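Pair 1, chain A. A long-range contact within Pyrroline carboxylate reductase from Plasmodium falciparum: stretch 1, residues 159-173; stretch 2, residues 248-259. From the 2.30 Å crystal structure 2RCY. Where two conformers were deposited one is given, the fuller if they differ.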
# COMPACT_ATOMS: atom_id res chain seq x y z
N MSE A 159 -28.13 -7.01 -18.57
CA MSE A 159 -27.52 -8.30 -18.92
C MSE A 159 -26.04 -8.40 -18.58
O MSE A 159 -25.54 -9.48 -18.27
CB MSE A 159 -27.72 -8.59 -20.41
CG MSE A 159 -29.12 -9.05 -20.80
SE MSE A 159 -29.56 -10.87 -20.23
CE MSE A 159 -28.19 -11.86 -21.19
N ASP A 160 -25.35 -7.26 -18.63
CA ASP A 160 -23.90 -7.22 -18.39
C ASP A 160 -23.54 -7.46 -16.93
O ASP A 160 -22.62 -8.23 -16.64
CB ASP A 160 -23.32 -5.90 -18.90
CG ASP A 160 -23.63 -5.65 -20.37
OD1 ASP A 160 -23.12 -6.40 -21.23
OD2 ASP A 160 -24.38 -4.70 -20.66
N ILE A 161 -24.26 -6.80 -16.02
CA ILE A 161 -24.07 -7.01 -14.58
C ILE A 161 -24.56 -8.40 -14.14
O ILE A 161 -23.95 -9.04 -13.28
CB ILE A 161 -24.69 -5.86 -13.71
CG1 ILE A 161 -24.53 -6.13 -12.21
CG2 ILE A 161 -26.16 -5.62 -14.06
CD1 ILE A 161 -23.10 -6.12 -11.73
N ALA A 162 -25.65 -8.86 -14.75
CA ALA A 162 -26.20 -10.18 -14.46
C ALA A 162 -25.24 -11.30 -14.89
O ALA A 162 -25.11 -12.31 -14.20
CB ALA A 162 -27.55 -10.35 -15.12
N THR A 163 -24.57 -11.09 -16.02
CA THR A 163 -23.52 -12.00 -16.50
C THR A 163 -22.37 -12.07 -15.49
O THR A 163 -21.88 -13.15 -15.18
CB THR A 163 -22.96 -11.54 -17.87
OG1 THR A 163 -24.04 -11.41 -18.81
CG2 THR A 163 -21.94 -12.53 -18.42
N ALA A 164 -21.98 -10.91 -14.97
CA ALA A 164 -20.90 -10.79 -14.00
C ALA A 164 -21.19 -11.52 -12.68
O ALA A 164 -20.28 -12.02 -12.03
CB ALA A 164 -20.59 -9.33 -13.73
N ILE A 165 -22.47 -11.57 -12.31
CA ILE A 165 -22.90 -12.24 -11.08
C ILE A 165 -23.31 -13.69 -11.32
O ILE A 165 -22.78 -14.60 -10.68
CB ILE A 165 -24.08 -11.47 -10.40
CG1 ILE A 165 -23.58 -10.15 -9.81
CG2 ILE A 165 -24.75 -12.32 -9.32
CD1 ILE A 165 -24.68 -9.18 -9.46
N SER A 166 -24.24 -13.90 -12.25
CA SER A 166 -24.80 -15.22 -12.49
C SER A 166 -23.93 -16.08 -13.40
O SER A 166 -23.68 -17.25 -13.10
CB SER A 166 -26.22 -15.09 -13.05
OG SER A 166 -26.74 -16.35 -13.45
N GLY A 167 -23.46 -15.50 -14.51
CA GLY A 167 -22.62 -16.22 -15.46
C GLY A 167 -21.23 -16.49 -14.93
O GLY A 167 -20.75 -17.63 -14.99
N CYS A 168 -20.58 -15.46 -14.40
CA CYS A 168 -19.21 -15.55 -13.88
C CYS A 168 -19.16 -16.00 -12.43
O CYS A 168 -18.12 -16.50 -11.97
CB CYS A 168 -18.50 -14.20 -14.00
SG CYS A 168 -18.37 -13.59 -15.67
N GLY A 169 -20.27 -15.82 -11.72
CA GLY A 169 -20.38 -16.15 -10.30
C GLY A 169 -19.75 -17.44 -9.82
O GLY A 169 -19.02 -17.43 -8.83
N PRO A 170 -20.03 -18.58 -10.50
CA PRO A 170 -19.45 -19.85 -10.05
C PRO A 170 -17.95 -19.77 -9.78
O PRO A 170 -17.49 -20.33 -8.79
CB PRO A 170 -19.74 -20.79 -11.22
CG PRO A 170 -20.98 -20.26 -11.82
CD PRO A 170 -20.89 -18.76 -11.69
N ALA A 171 -17.22 -19.06 -10.64
CA ALA A 171 -15.77 -18.91 -10.49
C ALA A 171 -15.36 -18.24 -9.18
O ALA A 171 -14.38 -18.64 -8.56
CB ALA A 171 -15.19 -18.15 -11.68
N TYR A 172 -16.12 -17.23 -8.76
CA TYR A 172 -15.85 -16.54 -7.50
C TYR A 172 -16.16 -17.46 -6.32
O TYR A 172 -15.43 -17.47 -5.33
CB TYR A 172 -16.66 -15.24 -7.35
CG TYR A 172 -16.82 -14.39 -8.60
CD1 TYR A 172 -18.05 -13.82 -8.90
CD2 TYR A 172 -15.75 -14.15 -9.46
CE1 TYR A 172 -18.22 -13.03 -10.03
CE2 TYR A 172 -15.91 -13.36 -10.60
CZ TYR A 172 -17.15 -12.81 -10.88
OH TYR A 172 -17.33 -12.03 -12.00
N VAL A 173 -17.24 -18.22 -6.44
CA VAL A 173 -17.66 -19.18 -5.42
C VAL A 173 -16.67 -20.34 -5.35
O VAL A 173 -16.26 -20.74 -4.26
CB VAL A 173 -19.10 -19.70 -5.65
CG1 VAL A 173 -19.59 -20.50 -4.44
CG2 VAL A 173 -20.05 -18.54 -5.91
N ASN A 248 -15.38 -5.14 -6.76
CA ASN A 248 -14.48 -4.74 -7.84
C ASN A 248 -14.34 -5.83 -8.90
O ASN A 248 -14.25 -5.52 -10.09
CB ASN A 248 -13.10 -4.37 -7.27
CG ASN A 248 -12.16 -3.79 -8.32
OD1 ASN A 248 -11.10 -4.34 -8.57
ND2 ASN A 248 -12.56 -2.68 -8.92
N ALA A 249 -14.32 -7.09 -8.47
CA ALA A 249 -14.26 -8.23 -9.39
C ALA A 249 -15.49 -8.31 -10.28
O ALA A 249 -15.38 -8.51 -11.49
CB ALA A 249 -14.07 -9.51 -8.62
N VAL A 250 -16.66 -8.17 -9.66
CA VAL A 250 -17.94 -8.18 -10.37
C VAL A 250 -18.00 -7.02 -11.38
O VAL A 250 -18.37 -7.23 -12.53
CB VAL A 250 -19.14 -8.11 -9.39
CG1 VAL A 250 -20.46 -8.01 -10.14
CG2 VAL A 250 -19.16 -9.33 -8.47
N GLU A 251 -17.63 -5.83 -10.93
CA GLU A 251 -17.67 -4.63 -11.77
C GLU A 251 -16.68 -4.69 -12.94
O GLU A 251 -16.99 -4.24 -14.04
CB GLU A 251 -17.45 -3.37 -10.93
CG GLU A 251 -17.73 -2.07 -11.69
CD GLU A 251 -17.97 -0.89 -10.79
OE1 GLU A 251 -18.63 -1.05 -9.74
OE2 GLU A 251 -17.52 0.22 -11.14
N ALA A 252 -15.49 -5.25 -12.69
CA ALA A 252 -14.49 -5.45 -13.73
C ALA A 252 -15.00 -6.39 -14.82
O ALA A 252 -14.77 -6.16 -16.01
CB ALA A 252 -13.19 -5.99 -13.14
N ALA A 253 -15.70 -7.44 -14.40
CA ALA A 253 -16.36 -8.37 -15.32
C ALA A 253 -17.50 -7.69 -16.08
O ALA A 253 -17.67 -7.90 -17.28
CB ALA A 253 -16.87 -9.59 -14.56
N CYS A 254 -18.26 -6.85 -15.37
CA CYS A 254 -19.36 -6.10 -15.96
C CYS A 254 -18.90 -5.14 -17.06
O CYS A 254 -19.58 -4.97 -18.08
CB CYS A 254 -20.12 -5.33 -14.87
SG CYS A 254 -21.53 -4.36 -15.46
N GLU A 255 -17.73 -4.53 -16.86
CA GLU A 255 -17.12 -3.62 -17.83
C GLU A 255 -16.65 -4.37 -19.07
O GLU A 255 -16.73 -3.86 -20.19
CB GLU A 255 -15.93 -2.88 -17.22
CG GLU A 255 -16.29 -1.77 -16.24
CD GLU A 255 -15.07 -1.06 -15.67
OE1 GLU A 255 -15.02 -0.85 -14.44
OE2 GLU A 255 -14.16 -0.72 -16.46
N LYS A 256 -16.14 -5.58 -18.86
CA LYS A 256 -15.64 -6.43 -19.94
C LYS A 256 -16.79 -6.90 -20.83
O LYS A 256 -16.64 -6.98 -22.05
CB LYS A 256 -14.84 -7.61 -19.38
CG LYS A 256 -14.34 -8.61 -20.43
CD LYS A 256 -13.27 -8.03 -21.35
CE LYS A 256 -12.81 -9.05 -22.37
NZ LYS A 256 -11.67 -8.57 -23.19
N SER A 257 -17.92 -7.22 -20.21
CA SER A 257 -19.14 -7.58 -20.93
C SER A 257 -19.63 -6.42 -21.80
O SER A 257 -20.08 -6.63 -22.93
CB SER A 257 -20.23 -8.00 -19.94
OG SER A 257 -21.41 -8.41 -20.61
N LYS A 258 -19.54 -5.20 -21.27
CA LYS A 258 -19.95 -3.99 -21.99
C LYS A 258 -18.94 -3.58 -23.07
O LYS A 258 -19.33 -3.02 -24.09
CB LYS A 258 -20.19 -2.84 -21.03
CG LYS A 258 -21.51 -2.94 -20.28
CD LYS A 258 -21.75 -1.75 -19.38
CE LYS A 258 -23.10 -1.88 -18.69
NZ LYS A 258 -23.35 -0.76 -17.73
N ALA A 259 -17.66 -3.86 -22.83
CA ALA A 259 -16.60 -3.58 -23.79
C ALA A 259 -16.74 -4.44 -25.05
O ALA A 259 -16.58 -3.95 -26.17
CB ALA A 259 -15.23 -3.78 -23.16

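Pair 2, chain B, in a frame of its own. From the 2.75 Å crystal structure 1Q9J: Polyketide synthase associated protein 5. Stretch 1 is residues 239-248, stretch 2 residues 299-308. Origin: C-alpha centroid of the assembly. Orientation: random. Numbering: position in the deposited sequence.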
# COMPACT_ATOMS: atom_id res chain seq x y z
N ALA B 239 2.74 4.33 15.62
CA ALA B 239 3.38 3.54 16.66
C ALA B 239 2.34 3.02 17.65
O ALA B 239 2.32 1.83 17.98
CB ALA B 239 4.41 4.37 17.38
N VAL B 240 1.48 3.91 18.11
CA VAL B 240 0.44 3.54 19.06
C VAL B 240 -0.53 2.58 18.37
O VAL B 240 -0.77 1.47 18.85
CB VAL B 240 -0.35 4.75 19.53
CG1 VAL B 240 -1.23 4.37 20.70
CG2 VAL B 240 0.59 5.87 19.91
N VAL B 241 -1.09 3.03 17.25
CA VAL B 241 -2.03 2.23 16.48
C VAL B 241 -1.61 0.77 16.39
O VAL B 241 -2.44 -0.13 16.53
CB VAL B 241 -2.19 2.77 15.03
CG1 VAL B 241 -3.05 1.81 14.21
CG2 VAL B 241 -2.85 4.15 15.05
N ALA B 242 -0.32 0.53 16.18
CA ALA B 242 0.16 -0.85 16.07
C ALA B 242 -0.03 -1.58 17.39
O ALA B 242 -0.40 -2.75 17.42
CB ALA B 242 1.63 -0.86 15.67
N ALA B 243 0.25 -0.87 18.48
CA ALA B 243 0.09 -1.44 19.82
C ALA B 243 -1.38 -1.84 19.96
O ALA B 243 -1.70 -2.99 20.27
CB ALA B 243 0.47 -0.41 20.86
N ALA B 244 -2.27 -0.88 19.71
CA ALA B 244 -3.69 -1.14 19.81
C ALA B 244 -4.07 -2.39 18.99
O ALA B 244 -4.81 -3.25 19.46
CB ALA B 244 -4.49 0.06 19.31
N ILE B 245 -3.55 -2.48 17.78
CA ILE B 245 -3.82 -3.62 16.92
C ILE B 245 -3.28 -4.90 17.56
O ILE B 245 -3.99 -5.89 17.69
CB ILE B 245 -3.17 -3.41 15.53
CG1 ILE B 245 -3.89 -2.28 14.83
CG2 ILE B 245 -3.23 -4.69 14.71
CD1 ILE B 245 -3.16 -1.78 13.63
N LEU B 246 -2.01 -4.87 17.97
CA LEU B 246 -1.38 -6.04 18.57
C LEU B 246 -2.04 -6.50 19.87
O LEU B 246 -2.13 -7.70 20.14
CB LEU B 246 0.11 -5.77 18.79
CG LEU B 246 0.97 -5.82 17.52
CD1 LEU B 246 2.32 -5.20 17.78
CD2 LEU B 246 1.10 -7.26 17.05
N LEU B 247 -2.48 -5.55 20.69
CA LEU B 247 -3.14 -5.91 21.94
C LEU B 247 -4.40 -6.70 21.61
O LEU B 247 -4.55 -7.86 22.01
CB LEU B 247 -3.52 -4.66 22.73
CG LEU B 247 -2.31 -3.97 23.37
CD1 LEU B 247 -2.76 -2.74 24.10
CD2 LEU B 247 -1.62 -4.94 24.31
N THR B 248 -5.29 -6.05 20.86
CA THR B 248 -6.55 -6.65 20.43
C THR B 248 -6.37 -8.04 19.84
O THR B 248 -7.17 -8.93 20.09
CB THR B 248 -7.24 -5.77 19.38
OG1 THR B 248 -7.47 -4.46 19.92
CG2 THR B 248 -8.57 -6.40 18.97
N ASP B 299 1.60 -3.01 28.76
CA ASP B 299 1.16 -1.63 28.61
C ASP B 299 1.34 -1.09 27.20
O ASP B 299 2.32 -1.40 26.51
CB ASP B 299 1.90 -0.75 29.62
CG ASP B 299 1.51 0.71 29.51
OD1 ASP B 299 2.29 1.48 28.90
OD2 ASP B 299 0.43 1.08 30.02
N ILE B 300 0.39 -0.27 26.77
CA ILE B 300 0.41 0.34 25.44
C ILE B 300 1.75 0.96 25.12
O ILE B 300 2.45 0.50 24.22
CB ILE B 300 -0.73 1.39 25.31
CG1 ILE B 300 -1.98 0.72 24.73
CG2 ILE B 300 -0.31 2.57 24.44
CD1 ILE B 300 -1.80 0.24 23.31
N VAL B 301 2.11 2.02 25.84
CA VAL B 301 3.37 2.70 25.61
C VAL B 301 4.55 1.73 25.67
O VAL B 301 5.46 1.81 24.86
CB VAL B 301 3.58 3.82 26.62
CG1 VAL B 301 4.73 4.71 26.18
CG2 VAL B 301 2.30 4.63 26.76
N ASP B 302 4.53 0.82 26.63
CA ASP B 302 5.62 -0.14 26.75
C ASP B 302 5.82 -0.87 25.43
O ASP B 302 6.93 -0.96 24.92
CB ASP B 302 5.33 -1.14 27.87
CG ASP B 302 6.12 -0.85 29.14
OD1 ASP B 302 5.89 0.23 29.74
OD2 ASP B 302 6.95 -1.70 29.54
N LEU B 303 4.72 -1.40 24.89
CA LEU B 303 4.74 -2.14 23.62
C LEU B 303 5.12 -1.22 22.45
O LEU B 303 6.03 -1.51 21.69
CB LEU B 303 3.36 -2.76 23.37
CG LEU B 303 3.19 -3.70 22.18
CD1 LEU B 303 4.07 -4.92 22.37
CD2 LEU B 303 1.73 -4.10 22.06
N ALA B 304 4.40 -0.11 22.34
CA ALA B 304 4.64 0.86 21.28
C ALA B 304 6.12 1.24 21.19
O ALA B 304 6.72 1.19 20.11
CB ALA B 304 3.80 2.10 21.51
N SER B 305 6.70 1.63 22.32
CA SER B 305 8.10 2.05 22.37
C SER B 305 9.09 0.95 22.02
O SER B 305 10.10 1.20 21.36
CB SER B 305 8.44 2.61 23.76
OG SER B 305 7.87 3.90 23.92
N ASP B 306 8.80 -0.26 22.47
CA ASP B 306 9.69 -1.37 22.18
C ASP B 306 9.74 -1.62 20.68
O ASP B 306 10.81 -1.87 20.11
CB ASP B 306 9.22 -2.62 22.92
CG ASP B 306 10.20 -3.76 22.79
OD1 ASP B 306 11.41 -3.55 23.06
OD2 ASP B 306 9.77 -4.87 22.43
N ILE B 307 8.58 -1.56 20.03
CA ILE B 307 8.52 -1.76 18.59
C ILE B 307 9.39 -0.71 17.91
O ILE B 307 10.34 -1.04 17.19
CB ILE B 307 7.08 -1.62 18.04
CG1 ILE B 307 6.15 -2.62 18.74
CG2 ILE B 307 7.06 -1.89 16.53
CD1 ILE B 307 4.72 -2.58 18.25
N VAL B 308 9.06 0.56 18.14
CA VAL B 308 9.81 1.64 17.53
C VAL B 308 11.30 1.52 17.75
O VAL B 308 12.09 1.84 16.86
CB VAL B 308 9.44 3.00 18.09
CG1 VAL B 308 10.34 4.05 17.46
CG2 VAL B 308 8.00 3.31 17.83

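Both pairs cross two helices obliquely, with their N-to-C directions at well over 90°: in pair 1 the axes of helices 159-167 and 248-259 approach to 8.0 Å at 131°, and in pair 2 those of helices 239-248 and 300-308 approach to 8.4 Å at 117°. The backbones of 14 central residues superpose with an RMSD of 0.8 Å. The nearest CA pairs, A:Ile161 CA to A:Cys254 CA at 5.0 Å and B:Ala243 CA to B:Ala304 CA at 5.3 Å, share their second-helix position, since A:Cys254 matches B:Ala304; on the first helix they differ by about one turn, because A:Ile161 matches B:Val240 and B:Ala243 matches A:Ala164.

An alanine faces the second helix at the same position in both pairs. A:Ala164 CB comes within 3.3 Å of A:Val250 O and 3.8 Å of A:Ala253 CB; its counterpart B:Ala243 places CB 3.4 Å from B:Ile300 CD1 and 4.2 Å from B:Ala304 CB. The knob is likewise shared. A:Val250 sits among A:Ile161, A:Ala164, A:Ile165 and A:Tyr172, and the matching B:Ile300 sits among B:Val240, B:Ala243, B:Ala244 and B:Leu247. Three walls of the hole correspond: A:Ile161 with B:Val240, A:Ala164 with B:Ala243, A:Ile165 with B:Ala244. At two matched walls pair 1 has the longer side chain, A:Ile161 for B:Val240 and A:Ile165 for B:Ala244, and A:Val250 CG1 lies 3.6 Å from A:Ile161 CD1 and 3.8 Å from A:Ile165 CG1. In pair 2 the longer knob reaches to B:Ala244, with B:Ile300 CD1 3.8 Å from B:Ala244 N, and also meets a long wall, with B:Ile300 CD1 3.2 Å from B:Leu247 CD1, at the position of A:Gly169.

Beyond the knob the solutions diverge. In pair 1 the first helix has a wider pi-type turn at 163-167, and A:Tyr172, in the following helix, packs its CE1 4.1 Å from A:Val250 CG2 and its OH 3.6 Å from A:Ala253 CB; the same hydroxyl donates to A:Ala164 O at 3.0 Å, tying the ring to the first helix. In pair 2 the helix runs on, and leucines pack against the second helix: B:Leu246 CB lies 4.0 Å from B:Leu303 CD2, whose residue matches the smaller A:Ala253.

At the other end, pair 1 is polar. A:Ser257 OG donates to A:Asp160 OD1 at 2.7 Å, a hydrogen bond linking the helices, while A:Asp160 OD2 lies 3.4 Å from A:Lys258 CG. The matching positions in pair 2 are apolar: B:Ala239 CB meets B:Val308 CG2 at 3.8 Å, and B:Ile307 CD1 instead contacts B:Leu246 CD1 at 3.6 Å. Pair 2 has no hydrogen bond between its stretches, yet buries a similar area, 461 Å² against 504 Å².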